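Local coordinates for protein serine-tRNA ligase (Naegleria fowleri, PDB 6BLJ) that probably attaches serine to its cognate tRNA in the cytoplasm, using ATP to activate the amino acid, and is held here with AMP bound, at residues Gly65-Glu70 and Ala97-Glu102; Lys256-Leu261 and Ile288-Leu293. One frame throughout, in Å; residues are numbered along the deposited sequence.

Contact 1: residues Gly65-Glu70 and Ala97-Glu102; sequences GIISKE and ALFTKE
The aromatic ring of F99 reaches across to helix 38-76 and meets two consecutive isoleucines, I66 and I67, in a contact made wholly of apolar side chains. CG2 of I66 and CG1 of I67 come to the edge of the ring, near its plane, while the two CD1 methyls lie off it. The methyl CG2 of I66 sits 4.0 Å from CE1 of F99, while its CD1 reaches CD1 of the same ring at 4.1 Å. I67 takes the far end: its CG1 and CD1 each lie 3.8 Å from CZ of F99. The side chains of I66 and F99 run past one another in opposite directions, whereas I67 crosses F99 at about a right angle. The CB of I67 is not aimed at the ring; a first torsion of -67° sets CG1 beside the backbone N, and from there the chain reaches CZ.

The setting is the N-terminal arm that in seryl-tRNA synthetases binds tRNA, its long helices, here 38-76 and 114-147, forming the antiparallel coiled coil characteristic of the family. F99 belongs to the segment between them, which folds back onto helix 38-76. The ring also stacks on F63, one turn before I67, and I67 itself packs against L120, S121 and I124 of helix 114-147, so it serves both neighbours.

Polar interactions lie beside this cluster. T100, next to F99, is the N-cap of helix 101-105, its OG1 hydrogen-bonded to the backbone N of A103. On the long helix, E70 forms a salt bridge with R74.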
ATOM      1  N   GLY A  65      30.343  46.123   5.155  1.00 40.68           N
ATOM      2  CA  GLY A  65      30.773  47.229   5.995  1.00 41.51           C
ATOM      3  C   GLY A  65      32.115  47.792   5.572  1.00 41.91           C
ATOM      4  O   GLY A  65      32.334  49.004   5.629  1.00 44.73           O
ATOM      5  N   ILE A  66      33.040  46.920   5.160  1.00 41.01           N
ATOM      6  CA  ILE A  66      34.345  47.395   4.705  1.00 46.52           C
ATOM      7  C   ILE A  66      34.183  48.317   3.500  1.00 41.64           C
ATOM      8  O   ILE A  66      34.871  49.337   3.381  1.00 43.63           O
ATOM      9  CB  ILE A  66      35.269  46.206   4.391  1.00 49.08           C
ATOM     10  CG1 ILE A  66      35.526  45.388   5.661  1.00 53.51           C
ATOM     11  CG2 ILE A  66      36.578  46.696   3.766  1.00 47.10           C
ATOM     12  CD1 ILE A  66      36.373  44.168   5.430  1.00 55.69           C
ATOM     13  N   ILE A  67      33.243  48.000   2.608  1.00 41.43           N
ATOM     14  CA  ILE A  67      33.059  48.835   1.425  1.00 43.73           C
ATOM     15  C   ILE A  67      32.402  50.156   1.815  1.00 41.87           C
ATOM     16  O   ILE A  67      32.839  51.232   1.387  1.00 43.17           O
ATOM     17  CB  ILE A  67      32.232  48.093   0.356  1.00 42.98           C
ATOM     18  CG1 ILE A  67      33.005  46.894  -0.217  1.00 38.61           C
ATOM     19  CG2 ILE A  67      31.834  49.060  -0.760  1.00 39.79           C
ATOM     20  CD1 ILE A  67      32.155  45.991  -1.124  1.00 41.05           C
ATOM     21  N   SER A  68      31.340  50.098   2.627  1.00 42.25           N
ATOM     22  CA  SER A  68      30.609  51.326   2.944  1.00 44.94           C
ATOM     23  C   SER A  68      31.469  52.302   3.733  1.00 45.30           C
ATOM     24  O   SER A  68      31.338  53.518   3.555  1.00 49.34           O
ATOM     25  CB  SER A  68      29.327  51.001   3.715  1.00 48.52           C
ATOM     26  OG  SER A  68      29.575  50.044   4.723  1.00 56.25           O
ATOM     27  N   LYS A  69      32.359  51.795   4.593  1.00 45.40           N
ATOM     28  CA  LYS A  69      33.259  52.685   5.325  1.00 50.13           C
ATOM     29  C   LYS A  69      34.228  53.384   4.377  1.00 49.82           C
ATOM     30  O   LYS A  69      34.478  54.590   4.513  1.00 48.89           O
ATOM     31  CB  LYS A  69      34.032  51.922   6.404  1.00 51.96           C
ATOM     32  CG  LYS A  69      35.127  52.774   7.068  1.00 59.56           C
ATOM     33  CD  LYS A  69      35.122  52.671   8.588  1.00 67.65           C
ATOM     34  CE  LYS A  69      36.227  53.533   9.206  1.00 69.34           C
ATOM     35  NZ  LYS A  69      36.136  54.985   8.825  1.00 71.57           N
ATOM     36  N   GLU A  70      34.757  52.650   3.391  1.00 45.79           N
ATOM     37  CA  GLU A  70      35.648  53.271   2.417  1.00 45.95           C
ATOM     38  C   GLU A  70      34.900  54.296   1.583  1.00 46.20           C
ATOM     39  O   GLU A  70      35.403  55.405   1.349  1.00 47.34           O
ATOM     40  CB  GLU A  70      36.284  52.204   1.519  1.00 44.49           C
ATOM     41  CG  GLU A  70      37.110  52.757   0.354  1.00 49.62           C
ATOM     42  CD  GLU A  70      38.313  53.586   0.798  1.00 52.54           C
ATOM     43  OE1 GLU A  70      38.712  53.506   1.982  1.00 53.78           O
ATOM     44  OE2 GLU A  70      38.866  54.316  -0.053  1.00 51.69           O
ATOM     45  N   ALA A  97      39.697  37.755  -2.674  1.00 41.23           N
ATOM     46  CA  ALA A  97      41.098  38.146  -2.675  1.00 47.01           C
ATOM     47  C   ALA A  97      41.288  39.619  -2.338  1.00 51.51           C
ATOM     48  O   ALA A  97      42.395  40.010  -1.964  1.00 53.20           O
ATOM     49  CB  ALA A  97      41.739  37.822  -4.028  1.00 47.71           C
ATOM     50  N   LEU A  98      40.233  40.439  -2.438  1.00 49.53           N
ATOM     51  CA  LEU A  98      40.355  41.867  -2.163  1.00 46.95           C
ATOM     52  C   LEU A  98      40.248  42.202  -0.682  1.00 43.04           C
ATOM     53  O   LEU A  98      40.622  43.310  -0.284  1.00 48.40           O
ATOM     54  CB  LEU A  98      39.278  42.662  -2.917  1.00 48.56           C
ATOM     55  CG  LEU A  98      39.417  42.966  -4.413  1.00 49.55           C
ATOM     56  CD1 LEU A  98      39.389  41.700  -5.250  1.00 46.33           C
ATOM     57  CD2 LEU A  98      38.307  43.918  -4.853  1.00 49.02           C
ATOM     58  N   PHE A  99      39.739  41.289   0.142  1.00 39.53           N
ATOM     59  CA  PHE A  99      39.379  41.622   1.511  1.00 48.18           C
ATOM     60  C   PHE A  99      40.267  40.937   2.545  1.00 48.99           C
ATOM     61  O   PHE A  99      39.881  40.827   3.712  1.00 53.05           O
ATOM     62  CB  PHE A  99      37.904  41.297   1.747  1.00 38.49           C
ATOM     63  CG  PHE A  99      36.971  42.175   0.954  1.00 40.36           C
ATOM     64  CD1 PHE A  99      36.626  43.439   1.418  1.00 45.54           C
ATOM     65  CD2 PHE A  99      36.473  41.757  -0.279  1.00 45.58           C
ATOM     66  CE1 PHE A  99      35.779  44.265   0.678  1.00 38.05           C
ATOM     67  CE2 PHE A  99      35.626  42.581  -1.024  1.00 36.87           C
ATOM     68  CZ  PHE A  99      35.277  43.831  -0.542  1.00 37.31           C
ATOM     69  N   THR A 100      41.454  40.483   2.150  1.00 49.28           N
ATOM     70  CA  THR A 100      42.434  40.062   3.140  1.00 56.39           C
ATOM     71  C   THR A 100      43.089  41.295   3.748  1.00 57.20           C
ATOM     72  O   THR A 100      43.135  42.361   3.129  1.00 54.60           O
ATOM     73  CB  THR A 100      43.507  39.167   2.520  1.00 55.90           C
ATOM     74  OG1 THR A 100      44.316  39.945   1.628  1.00 61.20           O
ATOM     75  CG2 THR A 100      42.877  38.016   1.765  1.00 53.60           C
ATOM     76  N   LYS A 101      43.589  41.148   4.978  1.00 63.61           N
ATOM     77  CA  LYS A 101      44.254  42.278   5.621  1.00 60.93           C
ATOM     78  C   LYS A 101      45.399  42.793   4.763  1.00 62.51           C
ATOM     79  O   LYS A 101      45.567  44.009   4.602  1.00 69.65           O
ATOM     80  CB  LYS A 101      44.752  41.884   7.012  1.00 60.60           C
ATOM     81  N   GLU A 102      46.173  41.883   4.167  1.00 66.79           N
ATOM     82  CA  GLU A 102      47.294  42.308   3.331  1.00 75.13           C
ATOM     83  C   GLU A 102      46.812  43.012   2.067  1.00 76.70           C
ATOM     84  O   GLU A 102      47.379  44.038   1.672  1.00 80.88           O
ATOM     85  CB  GLU A 102      48.173  41.107   2.976  1.00 77.61           C
TER

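Contact 2: residues Lys256-Leu261 and Ile288-Leu293; sequences KKVAQL and IAAFHL
V258 meets A289 and A290 through a single methyl group, and its side chain can be followed outward atom by atom. CB points toward helix 285-290 and divides there. CG1, anti to the carbonyl carbon (chi1 -56°), goes to the helix: it lies 3.8 Å from CB of A289, equally 3.8 Å from the backbone N of A290, and 4.1 Å from CB of A290. The other branch, CG2, meets neither alanine. With only CB on each of the two residues, the methyl comes close to the helix backbone itself.

Beside it, CD of K257 approaches CD1 of L293 at 3.9 Å, the two side chains crossing at about a right angle. A type I turn from A290 to L293 brings this leucine round to the lysine, and H292 within it donates from ND1 to the carbonyl O of I288 (2.8 Å). L421 of helix 416-421 touches K257, V258, A289 and L293 alike, while NE2 of Q208 of the second subunit is hydrogen-bonded to the carbonyl O of A290.

Thus the loop joins helix 285-290 and the turn that follows it almost wholly through aliphatic carbon, one methyl also lying against a backbone nitrogen; the lysine contributes methylenes, and burial of apolar surface probably supplies the attraction.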
ATOM      1  N   LYS A 256       0.711  11.927   9.826  1.00 24.90           N
ATOM      2  CA  LYS A 256       2.170  11.922   9.718  1.00 31.32           C
ATOM      3  C   LYS A 256       2.854  12.573  10.920  1.00 35.92           C
ATOM      4  O   LYS A 256       4.031  12.292  11.179  1.00 34.45           O
ATOM      5  CB  LYS A 256       2.599  12.618   8.421  1.00 37.76           C
ATOM      6  CG  LYS A 256       2.570  11.682   7.219  1.00 42.89           C
ATOM      7  CD  LYS A 256       2.443  12.408   5.891  1.00 43.99           C
ATOM      8  CE  LYS A 256       3.707  13.148   5.510  1.00 56.63           C
ATOM      9  NZ  LYS A 256       3.561  13.831   4.181  1.00 61.56           N
ATOM     10  N   LYS A 257       2.140  13.413  11.678  1.00 35.11           N
ATOM     11  CA  LYS A 257       2.716  14.046  12.859  1.00 36.94           C
ATOM     12  C   LYS A 257       2.696  13.165  14.102  1.00 38.34           C
ATOM     13  O   LYS A 257       3.372  13.507  15.082  1.00 41.59           O
ATOM     14  CB  LYS A 257       1.979  15.351  13.178  1.00 33.24           C
ATOM     15  CG  LYS A 257       1.980  16.397  12.051  1.00 31.95           C
ATOM     16  CD  LYS A 257       1.137  17.618  12.434  1.00 37.33           C
ATOM     17  CE  LYS A 257       1.123  18.706  11.346  1.00 40.01           C
ATOM     18  NZ  LYS A 257       2.441  19.396  11.254  1.00 45.24           N
ATOM     19  N   VAL A 258       1.943  12.062  14.110  1.00 32.61           N
ATOM     20  CA  VAL A 258       1.772  11.259  15.318  1.00 36.38           C
ATOM     21  C   VAL A 258       2.174   9.800  15.139  1.00 39.22           C
ATOM     22  O   VAL A 258       2.083   9.033  16.098  1.00 46.63           O
ATOM     23  CB  VAL A 258       0.317  11.330  15.832  1.00 34.02           C
ATOM     24  CG1 VAL A 258      -0.123  12.767  16.074  1.00 29.74           C
ATOM     25  CG2 VAL A 258      -0.635  10.624  14.848  1.00 25.50           C
ATOM     26  N   ALA A 259       2.625   9.386  13.959  1.00 39.25           N
ATOM     27  CA  ALA A 259       2.882   7.970  13.714  1.00 44.05           C
ATOM     28  C   ALA A 259       4.149   7.788  12.884  1.00 37.99           C
ATOM     29  O   ALA A 259       4.564   8.697  12.163  1.00 34.85           O
ATOM     30  CB  ALA A 259       1.687   7.318  13.003  1.00 42.28           C
ATOM     31  N   GLN A 260       4.752   6.591  12.983  1.00 36.47           N
ATOM     32  CA  GLN A 260       5.936   6.220  12.201  0.51 43.60           C
ATOM     33  C   GLN A 260       5.538   5.883  10.770  1.00 44.94           C
ATOM     34  O   GLN A 260       4.555   5.172  10.552  1.00 47.42           O
ATOM     35  CB  GLN A 260       6.637   4.989  12.806  0.51 45.44           C
ATOM     36  CG  GLN A 260       7.646   5.218  13.938  0.51 47.44           C
ATOM     37  CD  GLN A 260       8.466   3.959  14.255  0.51 46.09           C
ATOM     38  OE1 GLN A 260       9.014   3.806  15.353  0.51 36.77           O
ATOM     39  NE2 GLN A 260       8.552   3.057  13.286  0.51 45.56           N
ATOM     40  N   LEU A 261       6.333   6.342   9.798  1.00 48.61           N
ATOM     41  CA  LEU A 261       6.006   6.127   8.383  1.00 53.27           C
ATOM     42  C   LEU A 261       5.799   4.647   8.017  1.00 47.54           C
ATOM     43  O   LEU A 261       5.033   4.353   7.095  1.00 45.91           O
ATOM     44  CB  LEU A 261       7.084   6.752   7.488  1.00 55.96           C
ATOM     45  N   ILE A 288      -5.876  11.930  19.724  1.00 23.97           N
ATOM     46  CA  ILE A 288      -5.730  12.682  20.967  1.00 23.39           C
ATOM     47  C   ILE A 288      -4.382  13.400  21.001  1.00 29.51           C
ATOM     48  O   ILE A 288      -4.270  14.514  21.530  1.00 26.88           O
ATOM     49  CB  ILE A 288      -5.930  11.760  22.186  1.00 25.50           C
ATOM     50  CG1 ILE A 288      -7.378  11.237  22.230  1.00 21.24           C
ATOM     51  CG2 ILE A 288      -5.615  12.506  23.487  1.00 25.60           C
ATOM     52  CD1 ILE A 288      -7.586  10.147  23.265  1.00 29.58           C
ATOM     53  N   ALA A 289      -3.333  12.768  20.465  1.00 26.23           N
ATOM     54  CA  ALA A 289      -2.058  13.461  20.305  1.00 29.31           C
ATOM     55  C   ALA A 289      -2.202  14.664  19.381  1.00 26.56           C
ATOM     56  O   ALA A 289      -1.783  15.773  19.722  1.00 32.52           O
ATOM     57  CB  ALA A 289      -0.991  12.497  19.771  1.00 29.21           C
ATOM     58  N   ALA A 290      -2.812  14.468  18.206  1.00 26.64           N
ATOM     59  CA  ALA A 290      -2.944  15.568  17.251  1.00 26.31           C
ATOM     60  C   ALA A 290      -3.798  16.699  17.819  1.00 27.62           C
ATOM     61  O   ALA A 290      -3.595  17.865  17.468  1.00 25.95           O
ATOM     62  CB  ALA A 290      -3.536  15.054  15.932  1.00 23.35           C
ATOM     63  N   PHE A 291      -4.724  16.368  18.726  1.00 25.39           N
ATOM     64  CA  PHE A 291      -5.541  17.353  19.433  1.00 27.47           C
ATOM     65  C   PHE A 291      -4.685  18.427  20.097  1.00 34.00           C
ATOM     66  O   PHE A 291      -5.138  19.564  20.270  1.00 31.27           O
ATOM     67  CB  PHE A 291      -6.396  16.608  20.477  1.00 25.19           C
ATOM     68  CG  PHE A 291      -7.364  17.472  21.266  1.00 28.93           C
ATOM     69  CD1 PHE A 291      -8.700  17.557  20.896  1.00 24.81           C
ATOM     70  CD2 PHE A 291      -6.960  18.126  22.425  1.00 30.69           C
ATOM     71  CE1 PHE A 291      -9.609  18.331  21.640  1.00 25.64           C
ATOM     72  CE2 PHE A 291      -7.854  18.890  23.164  1.00 35.62           C
ATOM     73  CZ  PHE A 291      -9.178  18.994  22.776  1.00 29.55           C
ATOM     74  N   HIS A 292      -3.445  18.099  20.452  1.00 28.14           N
ATOM     75  CA  HIS A 292      -2.577  19.028  21.165  1.00 36.20           C
ATOM     76  C   HIS A 292      -1.634  19.799  20.254  1.00 35.55           C
ATOM     77  O   HIS A 292      -0.797  20.559  20.755  1.00 31.03           O
ATOM     78  CB  HIS A 292      -1.786  18.280  22.243  1.00 28.35           C
ATOM     79  CG  HIS A 292      -2.663  17.755  23.337  1.00 28.45           C
ATOM     80  ND1 HIS A 292      -3.259  16.512  23.280  1.00 26.35           N
ATOM     81  CD2 HIS A 292      -3.123  18.340  24.469  1.00 28.51           C
ATOM     82  CE1 HIS A 292      -4.014  16.337  24.352  1.00 29.23           C
ATOM     83  NE2 HIS A 292      -3.946  17.430  25.090  1.00 27.53           N
ATOM     84  N   LEU A 293      -1.775  19.648  18.936  1.00 30.07           N
ATOM     85  CA  LEU A 293      -0.911  20.333  17.982  1.00 31.67           C
ATOM     86  C   LEU A 293      -0.755  21.807  18.323  1.00 30.33           C
ATOM     87  O   LEU A 293      -1.744  22.538  18.468  1.00 32.82           O
ATOM     88  CB  LEU A 293      -1.481  20.191  16.569  1.00 36.02           C
ATOM     89  CG  LEU A 293      -0.711  20.929  15.466  1.00 45.15           C
ATOM     90  CD1 LEU A 293       0.663  20.322  15.244  1.00 42.28           C
ATOM     91  CD2 LEU A 293      -1.509  20.948  14.163  1.00 46.43           C
TER

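Both segments of contact 1 precede those of contact 2 along the chain, and each contact joins segments 27 residues apart. Their centres stand 51 Å apart and their nearest atoms about 39 Å apart. Contact 1 lies far out on the N-terminal arm, on helix 38-76, its centre about 52 Å from the centre of the chain. Contact 2 has its centre about 8 Å from that point, where helix 285-290 lies against strands 304-313 and 332-342 of the catalytic sheet, and a second subunit reaches it. The separation mirrors the division of labour expected in this family: an arm that reaches out to tRNA, and a dimeric core that binds the nucleotide.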